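Local coordinates for protein chitin deacetylase (Bombyx mori, PDB 5ZNT) that hydrolyses the N-acetamido groups of N-acetyl-D-glucosamine residues in chitin, using a zinc ion, to give chitosan and acetate, at residues Val78-His92 and Met127-Ser141. Residues are numbered along the deposited sequence; the frame is centred on the assembly and turned at random.
Sequences VSHKYTNYSAVQETH and MRVIIEKFSNITDNS. With NAG (2-acetamido-2-deoxy-beta-D-glucopyranose), chain B; NAG (2-acetamido-2-deoxy-beta-D-glucopyranose), chain D.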
loop_
_atom_site.group_PDB
_atom_site.type_symbol
_atom_site.label_atom_id
_atom_site.label_comp_id
_atom_site.label_asym_id
_atom_site.label_seq_id
_atom_site.Cartn_x
_atom_site.Cartn_y
_atom_site.Cartn_z
ATOM N N VAL A 78 3.637 -6.494 2.983
ATOM C CA VAL A 78 3.846 -7.804 3.598
ATOM C C VAL A 78 4.980 -7.701 4.592
ATOM O O VAL A 78 6.057 -7.200 4.255
ATOM C CB VAL A 78 4.146 -8.868 2.524
ATOM C CG1 VAL A 78 4.398 -10.245 3.190
ATOM C CG2 VAL A 78 2.949 -8.956 1.537
ATOM N N SER A 79 4.743 -8.177 5.818
ATOM C CA SER A 79 5.791 -8.352 6.813
ATOM C C SER A 79 6.179 -9.831 6.869
ATOM O O SER A 79 5.381 -10.702 6.530
ATOM C CB SER A 79 5.320 -7.866 8.200
ATOM O OG SER A 79 4.137 -8.569 8.608
ATOM N N HIS A 80 7.408 -10.107 7.339
ATOM C CA HIS A 80 8.007 -11.437 7.158
ATOM C C HIS A 80 7.412 -12.483 8.093
ATOM O O HIS A 80 7.061 -13.581 7.656
ATOM C CB HIS A 80 9.524 -11.343 7.357
ATOM C CG HIS A 80 10.243 -12.667 7.339
ATOM N ND1 HIS A 80 10.032 -13.629 6.368
ATOM C CD2 HIS A 80 11.189 -13.170 8.168
ATOM C CE1 HIS A 80 10.826 -14.666 6.599
ATOM N NE2 HIS A 80 11.540 -14.411 7.684
ATOM N N LYS A 81 7.331 -12.198 9.402
ATOM C CA LYS A 81 7.133 -13.296 10.341
ATOM C C LYS A 81 5.773 -13.939 10.127
ATOM O O LYS A 81 4.746 -13.252 10.055
ATOM C CB LYS A 81 7.280 -12.817 11.800
ATOM C CG LYS A 81 7.681 -13.934 12.775
ATOM C CD LYS A 81 7.753 -13.377 14.237
ATOM C CE LYS A 81 8.349 -14.392 15.187
ATOM N NZ LYS A 81 8.566 -13.819 16.577
ATOM N N TYR A 82 5.776 -15.272 10.008
ATOM C CA TYR A 82 4.608 -16.118 9.784
ATOM C C TYR A 82 4.032 -16.018 8.380
ATOM O O TYR A 82 2.951 -16.551 8.129
ATOM C CB TYR A 82 3.486 -15.836 10.791
ATOM C CG TYR A 82 3.964 -15.789 12.232
ATOM C CD1 TYR A 82 4.583 -16.903 12.823
ATOM C CD2 TYR A 82 3.783 -14.642 13.007
ATOM C CE1 TYR A 82 5.014 -16.857 14.172
ATOM C CE2 TYR A 82 4.207 -14.586 14.331
ATOM C CZ TYR A 82 4.813 -15.692 14.914
ATOM O OH TYR A 82 5.236 -15.611 16.235
ATOM N N THR A 83 4.713 -15.368 7.447
ATOM C CA THR A 83 4.152 -15.239 6.115
ATOM C C THR A 83 4.345 -16.530 5.329
ATOM O O THR A 83 5.340 -17.236 5.500
ATOM C CB THR A 83 4.783 -14.051 5.402
ATOM O OG1 THR A 83 4.119 -12.886 5.877
ATOM C CG2 THR A 83 4.658 -14.126 3.860
ATOM N N ASN A 84 3.343 -16.860 4.525
ATOM C CA ASN A 84 3.354 -18.013 3.632
ATOM C C ASN A 84 3.763 -17.501 2.254
ATOM O O ASN A 84 2.985 -16.806 1.591
ATOM C CB ASN A 84 1.967 -18.638 3.666
ATOM C CG ASN A 84 1.763 -19.747 2.662
ATOM O OD1 ASN A 84 2.463 -19.877 1.648
ATOM N ND2 ASN A 84 0.768 -20.564 2.953
ATOM N N TYR A 85 4.996 -17.807 1.833
ATOM C CA TYR A 85 5.504 -17.212 0.604
ATOM C C TYR A 85 4.961 -17.861 -0.663
ATOM O O TYR A 85 5.019 -17.223 -1.723
ATOM C CB TYR A 85 7.038 -17.208 0.608
ATOM C CG TYR A 85 7.497 -16.134 1.569
ATOM C CD1 TYR A 85 7.587 -14.793 1.157
ATOM C CD2 TYR A 85 7.736 -16.440 2.909
ATOM C CE1 TYR A 85 7.968 -13.802 2.047
ATOM C CE2 TYR A 85 8.113 -15.466 3.810
ATOM C CZ TYR A 85 8.195 -14.149 3.384
ATOM O OH TYR A 85 8.550 -13.212 4.298
ATOM N N SER A 86 4.420 -19.084 -0.583
ATOM C CA SER A 86 3.649 -19.622 -1.708
ATOM C C SER A 86 2.387 -18.809 -1.925
ATOM O O SER A 86 1.955 -18.612 -3.066
ATOM C CB SER A 86 3.254 -21.075 -1.450
ATOM O OG SER A 86 4.418 -21.861 -1.401
ATOM N N ALA A 87 1.758 -18.376 -0.829
ATOM C CA ALA A 87 0.552 -17.562 -0.932
ATOM C C ALA A 87 0.874 -16.180 -1.476
ATOM O O ALA A 87 0.112 -15.638 -2.289
ATOM C CB ALA A 87 -0.138 -17.465 0.433
ATOM N N VAL A 88 1.980 -15.580 -1.008
ATOM C CA VAL A 88 2.442 -14.316 -1.570
ATOM C C VAL A 88 2.640 -14.467 -3.077
ATOM O O VAL A 88 2.220 -13.619 -3.871
ATOM C CB VAL A 88 3.748 -13.868 -0.866
ATOM C CG1 VAL A 88 4.395 -12.731 -1.596
ATOM C CG2 VAL A 88 3.488 -13.453 0.626
ATOM N N GLN A 89 3.279 -15.561 -3.485
ATOM C CA GLN A 89 3.538 -15.815 -4.900
ATOM C C GLN A 89 2.243 -15.932 -5.689
ATOM O O GLN A 89 2.136 -15.409 -6.805
ATOM C CB GLN A 89 4.364 -17.094 -5.046
ATOM C CG GLN A 89 4.696 -17.472 -6.495
ATOM C CD GLN A 89 5.564 -18.730 -6.557
ATOM O OE1 GLN A 89 5.486 -19.602 -5.690
ATOM N NE2 GLN A 89 6.380 -18.824 -7.584
ATOM N N GLU A 90 1.244 -16.600 -5.118
ATOM C CA GLU A 90 -0.015 -16.787 -5.820
ATOM C C GLU A 90 -0.794 -15.476 -5.910
ATOM O O GLU A 90 -1.391 -15.162 -6.947
ATOM C CB GLU A 90 -0.828 -17.869 -5.109
ATOM C CG GLU A 90 -2.197 -18.104 -5.697
ATOM C CD GLU A 90 -2.156 -18.771 -7.076
ATOM O OE1 GLU A 90 -3.255 -18.957 -7.638
ATOM O OE2 GLU A 90 -1.050 -19.091 -7.604
ATOM N N THR A 91 -0.789 -14.703 -4.825
ATOM C CA THR A 91 -1.383 -13.373 -4.835
ATOM C C THR A 91 -0.771 -12.508 -5.934
ATOM O O THR A 91 -1.488 -11.801 -6.652
ATOM C CB THR A 91 -1.179 -12.745 -3.449
ATOM O OG1 THR A 91 -1.885 -13.525 -2.475
ATOM C CG2 THR A 91 -1.638 -11.292 -3.397
ATOM N N HIS A 92 0.554 -12.548 -6.069
ATOM C CA HIS A 92 1.247 -11.809 -7.118
ATOM C C HIS A 92 0.881 -12.357 -8.499
ATOM O O HIS A 92 0.604 -11.585 -9.427
ATOM C CB HIS A 92 2.753 -11.899 -6.869
ATOM C CG HIS A 92 3.593 -11.035 -7.765
ATOM N ND1 HIS A 92 4.088 -11.473 -8.976
ATOM C CD2 HIS A 92 4.073 -9.783 -7.598
ATOM C CE1 HIS A 92 4.820 -10.521 -9.525
ATOM N NE2 HIS A 92 4.831 -9.482 -8.709
ATOM N N MET A 127 13.598 -7.374 3.413
ATOM C CA MET A 127 12.301 -7.999 3.176
ATOM C C MET A 127 12.057 -8.181 1.684
ATOM O O MET A 127 11.487 -9.199 1.266
ATOM C CB MET A 127 11.171 -7.169 3.800
ATOM C CG MET A 127 9.773 -7.771 3.607
ATOM S SD MET A 127 9.658 -9.512 4.186
ATOM C CE MET A 127 7.986 -9.961 3.702
ATOM N N ARG A 128 12.483 -7.214 0.862
ATOM C CA ARG A 128 12.390 -7.407 -0.590
ATOM C C ARG A 128 13.170 -8.643 -1.042
ATOM O O ARG A 128 12.712 -9.399 -1.912
ATOM C CB ARG A 128 12.885 -6.158 -1.333
ATOM C CG ARG A 128 12.837 -6.303 -2.889
ATOM C CD ARG A 128 13.231 -4.978 -3.600
ATOM N NE ARG A 128 14.572 -4.562 -3.214
ATOM C CZ ARG A 128 15.082 -3.364 -3.476
ATOM N NH1 ARG A 128 14.358 -2.469 -4.131
ATOM N NH2 ARG A 128 16.313 -3.064 -3.084
ATOM N N VAL A 129 14.354 -8.865 -0.473
ATOM C CA VAL A 129 15.133 -10.057 -0.834
ATOM C C VAL A 129 14.374 -11.332 -0.465
ATOM O O VAL A 129 14.309 -12.288 -1.252
ATOM C CB VAL A 129 16.512 -10.008 -0.147
ATOM C CG1 VAL A 129 17.165 -11.409 -0.091
ATOM C CG2 VAL A 129 17.431 -8.991 -0.840
ATOM N N ILE A 130 13.799 -11.371 0.739
ATOM C CA ILE A 130 13.041 -12.546 1.169
ATOM C C ILE A 130 11.912 -12.844 0.197
ATOM O O ILE A 130 11.732 -13.988 -0.256
ATOM C CB ILE A 130 12.507 -12.341 2.601
ATOM C CG1 ILE A 130 13.673 -12.139 3.575
ATOM C CG2 ILE A 130 11.636 -13.541 3.033
ATOM C CD1 ILE A 130 13.215 -11.859 5.023
ATOM N N ILE A 131 11.125 -11.819 -0.140
ATOM C CA ILE A 131 9.986 -12.020 -1.037
ATOM C C ILE A 131 10.451 -12.508 -2.398
ATOM O O ILE A 131 9.910 -13.483 -2.940
ATOM C CB ILE A 131 9.178 -10.726 -1.193
ATOM C CG1 ILE A 131 8.508 -10.345 0.142
ATOM C CG2 ILE A 131 8.128 -10.897 -2.295
ATOM C CD1 ILE A 131 7.919 -8.922 0.110
ATOM N N GLU A 132 11.421 -11.799 -2.992
ATOM C CA GLU A 132 11.879 -12.138 -4.339
ATOM C C GLU A 132 12.392 -13.567 -4.389
ATOM O O GLU A 132 12.103 -14.309 -5.346
ATOM C CB GLU A 132 12.956 -11.150 -4.798
ATOM C CG GLU A 132 12.389 -9.734 -5.087
ATOM C CD GLU A 132 13.461 -8.717 -5.529
ATOM O OE1 GLU A 132 14.660 -9.014 -5.442
ATOM O OE2 GLU A 132 13.106 -7.604 -5.960
ATOM N N LYS A 133 13.109 -13.994 -3.339
ATOM C CA LYS A 133 13.577 -15.376 -3.301
ATOM C C LYS A 133 12.437 -16.359 -3.054
ATOM O O LYS A 133 12.176 -17.237 -3.886
ATOM C CB LYS A 133 14.659 -15.571 -2.240
ATOM C CG LYS A 133 15.098 -17.045 -2.142
ATOM C CD LYS A 133 16.362 -17.211 -1.288
ATOM C CE LYS A 133 16.672 -18.729 -1.100
ATOM N NZ LYS A 133 17.928 -18.896 -0.288
ATOM N N PHE A 134 11.768 -16.267 -1.900
ATOM C CA PHE A 134 10.863 -17.350 -1.520
ATOM C C PHE A 134 9.517 -17.304 -2.213
ATOM O O PHE A 134 8.811 -18.320 -2.194
ATOM C CB PHE A 134 10.711 -17.394 -0.004
ATOM C CG PHE A 134 11.990 -17.778 0.647
ATOM C CD1 PHE A 134 12.426 -19.108 0.595
ATOM C CD2 PHE A 134 12.826 -16.804 1.185
ATOM C CE1 PHE A 134 13.644 -19.485 1.147
ATOM C CE2 PHE A 134 14.061 -17.164 1.738
ATOM C CZ PHE A 134 14.466 -18.512 1.724
ATOM N N SER A 135 9.156 -16.190 -2.847
ATOM C CA SER A 135 7.993 -16.155 -3.733
ATOM C C SER A 135 8.402 -16.187 -5.203
ATOM O O SER A 135 7.533 -16.077 -6.077
ATOM C CB SER A 135 7.147 -14.902 -3.459
ATOM O OG SER A 135 6.561 -14.992 -2.164
ATOM N N ASN A 136 9.701 -16.277 -5.490
ATOM C CA ASN A 136 10.216 -16.382 -6.857
ATOM C C ASN A 136 9.641 -15.282 -7.754
ATOM O O ASN A 136 9.035 -15.520 -8.798
ATOM C CB ASN A 136 9.938 -17.771 -7.434
ATOM C CG ASN A 136 10.694 -18.014 -8.738
ATOM O OD1 ASN A 136 11.679 -17.336 -9.031
ATOM N ND2 ASN A 136 10.235 -18.974 -9.520
ATOM N N ILE A 137 9.819 -14.050 -7.305
ATOM C CA ILE A 137 9.374 -12.890 -8.060
ATOM C C ILE A 137 10.610 -12.301 -8.709
ATOM O O ILE A 137 11.554 -11.889 -8.021
ATOM C CB ILE A 137 8.639 -11.884 -7.161
ATOM C CG1 ILE A 137 7.336 -12.533 -6.667
ATOM C CG2 ILE A 137 8.389 -10.555 -7.930
ATOM C CD1 ILE A 137 6.574 -11.705 -5.613
ATOM N N THR A 138 10.637 -12.320 -10.042
ATOM C CA THR A 138 11.839 -11.965 -10.782
ATOM C C THR A 138 11.677 -10.726 -11.649
ATOM O O THR A 138 12.637 -10.335 -12.322
ATOM C CB THR A 138 12.275 -13.144 -11.669
ATOM O OG1 THR A 138 11.173 -13.534 -12.497
ATOM C CG2 THR A 138 12.676 -14.347 -10.804
ATOM N N ASP A 139 10.505 -10.088 -11.658
ATOM C CA ASP A 139 10.261 -8.975 -12.566
ATOM C C ASP A 139 10.460 -7.610 -11.915
ATOM O O ASP A 139 9.978 -6.608 -12.453
ATOM C CB ASP A 139 8.850 -9.088 -13.152
ATOM C CG ASP A 139 7.762 -8.970 -12.090
ATOM O OD1 ASP A 139 8.092 -8.954 -10.875
ATOM O OD2 ASP A 139 6.578 -8.871 -12.474
ATOM N N ASN A 140 11.129 -7.550 -10.756
ATOM C CA ASN A 140 11.437 -6.290 -10.065
ATOM C C ASN A 140 10.195 -5.441 -9.768
ATOM O O ASN A 140 10.260 -4.208 -9.744
ATOM C CB ASN A 140 12.460 -5.477 -10.854
ATOM C CG ASN A 140 13.737 -6.247 -11.077
ATOM O OD1 ASN A 140 14.070 -6.585 -12.206
ATOM N ND2 ASN A 140 14.433 -6.566 -10.002
ATOM N N SER A 141 9.069 -6.099 -9.499
ATOM C CA SER A 141 7.808 -5.411 -9.236
ATOM C C SER A 141 7.514 -5.199 -7.743
ATOM O O SER A 141 6.492 -4.595 -7.410
ATOM C CB SER A 141 6.655 -6.177 -9.883
ATOM O OG SER A 141 6.553 -7.497 -9.365
HETATM C C1 NAG B . 0.402 -21.636 2.085
HETATM C C2 NAG B . -0.598 -22.625 2.649
HETATM C C3 NAG B . -0.935 -23.669 1.585
HETATM C C4 NAG B . -1.357 -22.997 0.279
HETATM C C5 NAG B . -0.371 -21.898 -0.110
HETATM C C6 NAG B . -0.835 -21.063 -1.282
HETATM C C7 NAG B . -0.147 -22.694 5.073
HETATM C C8 NAG B . 0.316 -23.559 6.208
HETATM N N2 NAG B . -0.133 -23.268 3.866
HETATM O O3 NAG B . -1.964 -24.499 2.105
HETATM O O4 NAG B . -1.225 -23.892 -0.818
HETATM O O5 NAG B . -0.155 -21.005 0.985
HETATM O O6 NAG B . -2.133 -20.537 -1.044
HETATM O O7 NAG B . -0.489 -21.514 5.238
HETATM C C1 NAG D . 10.874 -19.291 -10.778
HETATM C C2 NAG D . 11.544 -20.681 -10.666
HETATM C C3 NAG D . 11.919 -21.240 -12.047
HETATM C C4 NAG D . 10.752 -21.150 -13.017
HETATM C C5 NAG D . 10.284 -19.705 -13.074
HETATM C C6 NAG D . 9.108 -19.495 -13.998
HETATM C C7 NAG D . 12.919 -21.348 -8.736
HETATM C C8 NAG D . 14.206 -21.115 -7.993
HETATM N N2 NAG D . 12.728 -20.596 -9.824
HETATM O O3 NAG D . 12.327 -22.596 -11.912
HETATM O O4 NAG D . 11.147 -21.588 -14.313
HETATM O O5 NAG D . 9.854 -19.320 -11.763
HETATM O O6 NAG D . 8.115 -20.493 -13.804
HETATM O O7 NAG D . 12.090 -22.176 -8.363
HETATM O O HOH W 1 6.627 -19.925 -3.220
HETATM O O HOH W 2 6.480 -16.272 -9.293
HETATM O O HOH W 3 8.101 -20.840 -8.773
#
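Tyr-85 is a knob set among Met-127, Ile-130, Ile-131 and Phe-134. Tyr-85 CB lies 3.7 Å from Phe-134 CB and close to Phe-134 O. Farther out, CD1 and CE1 turn the ring edge to Ser-135 OG and Ile-131 CG1, while Thr-83 CG2 covers one face. Tyr-85 CZ rests 3.5 Å from Ile-130 CG2. At the tip, Tyr-85 OH touches that methyl and Met-127 CE; Tyr-85 OH and His-80 ND1 share a nearly straight 2.6 Å hydrogen bond. The His-80 ring, bonded also through NE2 to Pro-368 O, has Ile-130 CD1 over one face, a CH-pi contact 3.8 Å from the ring centroid. Met-127, bent at chi2 (54°), brings CE back against Val-78 CG1.

In this CE4 polysaccharide deacetylase domain, the contact packs helix 85-93, which follows strand 75-78 of the parallel sheet, against the end of helix 117-134; the axes of residues 85-92 and 127-134 cross at -80°. Ser-79, just past the strand, lies beside the zinc ligands Asp-46 and His-105.

Where helix 117-134 ends in a Schellman motif at Asn-136, Ser-135 OG donates to Tyr-85 O at 2.7 Å, on a lone pair in the carbonyl plane; the same oxygen also takes Gln-89 N. Gln-89, extended, runs over Ser-135 O, and its amide reaches Asn-136 through waters. Asn-84 is the N-cap of helix 85-93, its OD1 accepting from Ala-87 N; both asparagines carry N-linked GlcNAc. Beyond, His-92 has Ile-137 CD1 over one face, and His-92 NE2 donates to Ser-141 OG (2.7 Å), which in turn donates to Asp-139 OD1 on its syn side.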